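Long-range contact in protein (7,8-dihydro-6-hydroxymethylpterin-pyrophosphokinase) (Haemophilus influenzae, PDB 1CBK), which probably catalyses the transfer of pyrophosphate from ATP to 6-hydroxymethyl-7,8-dihydropterin, a step in folate biosynthesis: residues M118-E130 / I143-K157. Residues are numbered along the deposited sequence; the frame is centred on the assembly and turned at random.
Sequences MHNREFVIVPLFE and ITELVKQFADHKMIK. With ROI (7,8-dihydro-7,7-dimethyl-6-hydroxypterin), chain D.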
# COMPACT_ATOMS: atom_id res chain seq x y z
N MET A 118 -3.92 2.43 -1.00
CA MET A 118 -5.21 2.39 -0.34
C MET A 118 -6.29 1.76 -1.20
O MET A 118 -7.24 1.18 -0.68
CB MET A 118 -5.57 3.76 0.22
CG MET A 118 -4.54 4.16 1.29
SD MET A 118 -4.97 5.50 2.36
CE MET A 118 -6.08 4.71 3.39
N HIS A 119 -6.04 1.69 -2.50
CA HIS A 119 -6.99 1.05 -3.41
C HIS A 119 -6.84 -0.47 -3.34
O HIS A 119 -7.68 -1.20 -3.88
CB HIS A 119 -6.81 1.57 -4.83
CG HIS A 119 -6.90 3.06 -4.94
ND1 HIS A 119 -6.59 3.74 -6.09
CD2 HIS A 119 -7.28 4.00 -4.03
CE1 HIS A 119 -6.77 5.04 -5.90
NE2 HIS A 119 -7.19 5.22 -4.66
N ASN A 120 -5.79 -0.94 -2.67
CA ASN A 120 -5.55 -2.38 -2.47
C ASN A 120 -6.03 -2.80 -1.08
O ASN A 120 -5.83 -3.94 -0.67
CB ASN A 120 -4.07 -2.71 -2.62
CG ASN A 120 -3.60 -2.64 -4.06
OD1 ASN A 120 -4.41 -2.80 -4.98
ND2 ASN A 120 -2.30 -2.40 -4.28
N ARG A 121 -6.68 -1.88 -0.38
CA ARG A 121 -7.18 -2.15 0.97
C ARG A 121 -8.67 -2.41 0.96
O ARG A 121 -9.45 -1.53 0.59
CB ARG A 121 -6.86 -0.97 1.88
CG ARG A 121 -5.38 -0.83 2.18
CD ARG A 121 -5.09 0.40 3.04
NE ARG A 121 -3.66 0.55 3.26
CZ ARG A 121 -3.12 1.34 4.18
NH1 ARG A 121 -3.90 2.04 4.99
NH2 ARG A 121 -1.80 1.42 4.31
N GLU A 122 -9.07 -3.58 1.43
CA GLU A 122 -10.47 -3.95 1.48
C GLU A 122 -11.33 -2.99 2.31
O GLU A 122 -12.50 -2.76 1.98
CB GLU A 122 -10.63 -5.36 2.04
CG GLU A 122 -10.17 -5.50 3.50
CD GLU A 122 -10.36 -6.91 4.05
OE1 GLU A 122 -10.95 -7.77 3.35
OE2 GLU A 122 -9.94 -7.16 5.20
N PHE A 123 -10.76 -2.48 3.40
CA PHE A 123 -11.48 -1.60 4.31
C PHE A 123 -11.58 -0.16 3.82
O PHE A 123 -12.05 0.72 4.55
CB PHE A 123 -10.87 -1.67 5.72
CG PHE A 123 -9.38 -1.54 5.75
CD1 PHE A 123 -8.78 -0.29 5.82
CD2 PHE A 123 -8.58 -2.67 5.75
CE1 PHE A 123 -7.40 -0.16 5.88
CE2 PHE A 123 -7.19 -2.56 5.82
CZ PHE A 123 -6.60 -1.31 5.88
N VAL A 124 -11.06 0.08 2.62
CA VAL A 124 -11.12 1.38 1.99
C VAL A 124 -12.06 1.25 0.78
O VAL A 124 -13.04 2.00 0.64
CB VAL A 124 -9.74 1.82 1.48
CG1 VAL A 124 -9.89 3.02 0.54
CG2 VAL A 124 -8.85 2.20 2.63
N ILE A 125 -11.78 0.26 -0.09
CA ILE A 125 -12.56 0.09 -1.32
C ILE A 125 -13.99 -0.40 -1.16
O ILE A 125 -14.88 0.05 -1.90
CB ILE A 125 -11.80 -0.76 -2.37
CG1 ILE A 125 -10.52 -0.03 -2.80
CG2 ILE A 125 -12.71 -1.10 -3.60
CD1 ILE A 125 -10.73 1.30 -3.53
N VAL A 126 -14.22 -1.32 -0.23
CA VAL A 126 -15.58 -1.82 -0.03
C VAL A 126 -16.53 -0.70 0.43
O VAL A 126 -17.65 -0.58 -0.10
CB VAL A 126 -15.61 -3.07 0.89
CG1 VAL A 126 -17.02 -3.37 1.36
CG2 VAL A 126 -14.99 -4.25 0.14
N PRO A 127 -16.13 0.09 1.46
CA PRO A 127 -16.97 1.20 1.96
C PRO A 127 -17.14 2.29 0.86
O PRO A 127 -18.21 2.86 0.72
CB PRO A 127 -16.16 1.78 3.14
CG PRO A 127 -15.28 0.70 3.56
CD PRO A 127 -15.02 -0.22 2.39
N LEU A 128 -16.08 2.61 0.13
CA LEU A 128 -16.16 3.61 -0.96
C LEU A 128 -17.19 3.17 -2.02
O LEU A 128 -18.02 3.97 -2.45
CB LEU A 128 -14.78 3.84 -1.62
CG LEU A 128 -14.66 4.89 -2.74
CD1 LEU A 128 -15.13 6.26 -2.24
CD2 LEU A 128 -13.22 4.99 -3.22
N PHE A 129 -17.14 1.90 -2.40
CA PHE A 129 -18.05 1.34 -3.40
C PHE A 129 -19.50 1.42 -2.92
O PHE A 129 -20.42 1.63 -3.72
CB PHE A 129 -17.67 -0.11 -3.69
CG PHE A 129 -18.60 -0.81 -4.64
CD1 PHE A 129 -18.82 -0.32 -5.93
CD2 PHE A 129 -19.24 -1.99 -4.26
CE1 PHE A 129 -19.68 -0.98 -6.83
CE2 PHE A 129 -20.09 -2.66 -5.14
CZ PHE A 129 -20.31 -2.15 -6.43
N GLU A 130 -19.69 1.29 -1.61
CA GLU A 130 -21.04 1.36 -1.05
C GLU A 130 -21.67 2.75 -1.25
O GLU A 130 -22.87 2.86 -1.48
CB GLU A 130 -21.01 0.99 0.44
CG GLU A 130 -22.37 1.07 1.15
CD GLU A 130 -22.28 0.86 2.66
OE1 GLU A 130 -21.18 1.04 3.22
OE2 GLU A 130 -23.31 0.51 3.29
N ILE A 143 -14.46 1.90 -10.07
CA ILE A 143 -14.68 1.27 -8.76
C ILE A 143 -15.21 -0.17 -8.85
O ILE A 143 -14.80 -1.03 -8.06
CB ILE A 143 -15.63 2.14 -7.89
CG1 ILE A 143 -15.57 1.73 -6.40
CG2 ILE A 143 -17.07 2.01 -8.40
CD1 ILE A 143 -14.38 2.25 -5.62
N THR A 144 -16.07 -0.45 -9.83
CA THR A 144 -16.64 -1.78 -9.99
C THR A 144 -15.58 -2.85 -10.28
O THR A 144 -15.78 -4.03 -9.97
CB THR A 144 -17.70 -1.83 -11.11
OG1 THR A 144 -17.13 -1.31 -12.32
CG2 THR A 144 -18.92 -1.00 -10.74
N GLU A 145 -14.46 -2.43 -10.87
CA GLU A 145 -13.37 -3.35 -11.18
C GLU A 145 -12.53 -3.56 -9.94
O GLU A 145 -12.26 -4.70 -9.56
CB GLU A 145 -12.52 -2.82 -12.34
CG GLU A 145 -13.27 -2.83 -13.68
CD GLU A 145 -13.95 -4.18 -13.99
OE1 GLU A 145 -13.21 -5.15 -14.29
OE2 GLU A 145 -15.22 -4.24 -13.94
N LEU A 146 -12.16 -2.44 -9.31
CA LEU A 146 -11.37 -2.46 -8.09
C LEU A 146 -12.01 -3.29 -6.96
O LEU A 146 -11.31 -3.97 -6.22
CB LEU A 146 -11.15 -1.02 -7.59
CG LEU A 146 -10.36 -0.08 -8.49
CD1 LEU A 146 -10.32 1.30 -7.86
CD2 LEU A 146 -8.95 -0.64 -8.71
N VAL A 147 -13.33 -3.26 -6.83
CA VAL A 147 -13.98 -4.00 -5.74
C VAL A 147 -14.02 -5.53 -5.93
O VAL A 147 -14.22 -6.27 -4.97
CB VAL A 147 -15.38 -3.42 -5.44
CG1 VAL A 147 -16.39 -3.91 -6.46
CG2 VAL A 147 -15.81 -3.74 -4.01
N LYS A 148 -13.80 -5.99 -7.17
CA LYS A 148 -13.80 -7.42 -7.53
C LYS A 148 -12.89 -8.23 -6.62
O LYS A 148 -13.26 -9.30 -6.17
CB LYS A 148 -13.31 -7.61 -8.97
CG LYS A 148 -14.29 -7.25 -10.06
CD LYS A 148 -15.33 -8.33 -10.20
CE LYS A 148 -16.02 -8.26 -11.57
NZ LYS A 148 -16.88 -9.48 -11.79
N GLN A 149 -11.70 -7.70 -6.39
CA GLN A 149 -10.69 -8.33 -5.55
C GLN A 149 -11.17 -8.60 -4.10
O GLN A 149 -10.65 -9.49 -3.42
CB GLN A 149 -9.49 -7.39 -5.51
CG GLN A 149 -8.22 -7.94 -4.93
CD GLN A 149 -7.14 -6.87 -4.81
OE1 GLN A 149 -7.29 -5.75 -5.32
NE2 GLN A 149 -6.05 -7.20 -4.14
N PHE A 150 -12.17 -7.84 -3.65
CA PHE A 150 -12.66 -7.96 -2.29
C PHE A 150 -14.05 -8.57 -2.18
O PHE A 150 -14.72 -8.41 -1.15
CB PHE A 150 -12.65 -6.57 -1.65
CG PHE A 150 -11.39 -5.80 -1.92
CD1 PHE A 150 -10.16 -6.28 -1.49
CD2 PHE A 150 -11.43 -4.58 -2.61
CE1 PHE A 150 -8.98 -5.59 -1.73
CE2 PHE A 150 -10.25 -3.85 -2.86
CZ PHE A 150 -9.02 -4.37 -2.42
N ALA A 151 -14.48 -9.28 -3.22
CA ALA A 151 -15.81 -9.89 -3.24
C ALA A 151 -16.01 -10.92 -2.13
O ALA A 151 -17.14 -11.12 -1.69
CB ALA A 151 -16.12 -10.51 -4.60
N ASP A 152 -14.93 -11.55 -1.69
CA ASP A 152 -15.04 -12.55 -0.63
C ASP A 152 -14.47 -12.08 0.71
O ASP A 152 -14.05 -12.91 1.53
CB ASP A 152 -14.38 -13.85 -1.09
CG ASP A 152 -15.07 -14.44 -2.32
OD1 ASP A 152 -16.33 -14.52 -2.31
OD2 ASP A 152 -14.36 -14.77 -3.29
N HIS A 153 -14.49 -10.77 0.94
CA HIS A 153 -13.97 -10.18 2.18
C HIS A 153 -14.75 -10.70 3.40
O HIS A 153 -15.95 -11.03 3.30
CB HIS A 153 -14.01 -8.65 2.14
CG HIS A 153 -15.39 -8.07 2.30
ND1 HIS A 153 -15.96 -7.87 3.54
CD2 HIS A 153 -16.30 -7.66 1.39
CE1 HIS A 153 -17.17 -7.36 3.39
NE2 HIS A 153 -17.40 -7.22 2.09
N LYS A 154 -14.08 -10.80 4.53
CA LYS A 154 -14.74 -11.28 5.73
C LYS A 154 -15.03 -10.17 6.76
O LYS A 154 -15.19 -10.46 7.95
CB LYS A 154 -13.93 -12.42 6.34
CG LYS A 154 -13.87 -13.67 5.45
CD LYS A 154 -12.96 -14.73 6.07
CE LYS A 154 -12.57 -15.84 5.09
NZ LYS A 154 -11.50 -16.73 5.67
N MET A 155 -15.09 -8.91 6.31
CA MET A 155 -15.35 -7.80 7.22
C MET A 155 -16.78 -7.88 7.73
O MET A 155 -17.67 -8.41 7.04
CB MET A 155 -15.12 -6.46 6.53
CG MET A 155 -13.71 -6.29 5.99
SD MET A 155 -13.37 -4.58 5.45
CE MET A 155 -14.51 -4.42 4.05
N ILE A 156 -16.99 -7.40 8.96
CA ILE A 156 -18.32 -7.42 9.55
C ILE A 156 -18.94 -6.04 9.42
O ILE A 156 -18.35 -5.06 9.86
CB ILE A 156 -18.27 -7.76 11.08
CG1 ILE A 156 -17.58 -9.10 11.31
CG2 ILE A 156 -19.67 -7.74 11.66
CD1 ILE A 156 -18.24 -10.27 10.59
N LYS A 157 -20.11 -5.96 8.79
CA LYS A 157 -20.79 -4.67 8.67
C LYS A 157 -21.56 -4.44 9.98
O LYS A 157 -22.56 -5.10 10.25
CB LYS A 157 -21.75 -4.70 7.49
CG LYS A 157 -22.67 -3.52 7.46
CD LYS A 157 -22.83 -2.94 6.07
CE LYS A 157 -23.35 -3.92 5.08
NZ LYS A 157 -24.11 -3.20 4.04
N1 ROI D . -5.83 -2.15 9.41
C2 ROI D . -7.19 -2.03 9.24
N2 ROI D . -7.92 -3.17 9.15
N3 ROI D . -7.82 -0.83 9.16
C4 ROI D . -7.15 0.34 9.22
O4 ROI D . -7.72 1.44 9.19
C4A ROI D . -5.72 0.29 9.34
N5 ROI D . -5.03 1.39 9.39
C6 ROI D . -3.66 1.43 9.51
C7 ROI D . -2.86 0.10 9.42
C16 ROI D . -2.27 -0.09 7.97
C15 ROI D . -1.77 0.04 10.50
N8 ROI D . -3.73 -1.10 9.60
C8A ROI D . -5.11 -1.04 9.45
O9 ROI D . -3.15 2.59 9.67
O HOH W 1 -11.23 -10.34 4.50
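Helix 122-130 of the HPPK fold, which brings Phe123 to the pterin site, is backed by the C-terminal segment 143-157, with Phe150 packed against its first turn. Glu122 CA stands 3.8 Å from the Phe150 ring centroid, 12° off the normal, which defines a CH-pi contact. His119 O lies in plane at that ring's edge, and Ile125 CB approaches Phe150 CE2 to 3.5 Å. One turn on, Val147 CG1 sits over the centre of the Phe129 ring (8° off the normal), while Ile143 CG2 meets the ring edge. With CG1 anti to the backbone N (chi1 -164°), Ile143 sends CD1 to within 3.8 Å of Leu128 CD2.

Back at the N-terminal turns of the helix, the bend of Met155 at chi3 turns CE to within 3.6 Å of Val126 CB. Met155 SD touches Phe123 at CA and CB (3.8 Å to CB), the base of a side chain whose ring has one face against the bound pterin analogue; ligand N3 lies over the ring centre, 3.3 Å from its plane, and Arg121 CB over the opposite face. No direct hydrogen bond joins the segments; a water links Glu122 OE1 to Lys154 N. Met155 N hydrogen-bonds to His153 ND1 close to the imidazole plane, restraining the ring's rotation.

Pro127 and Leu128 rest on Val58 of strand 54-63, Glu130 OE2 hydrogen-bonds to Ser39 OG, and strand 156-157 pairs with strand 32-43 at the edge of the sheet.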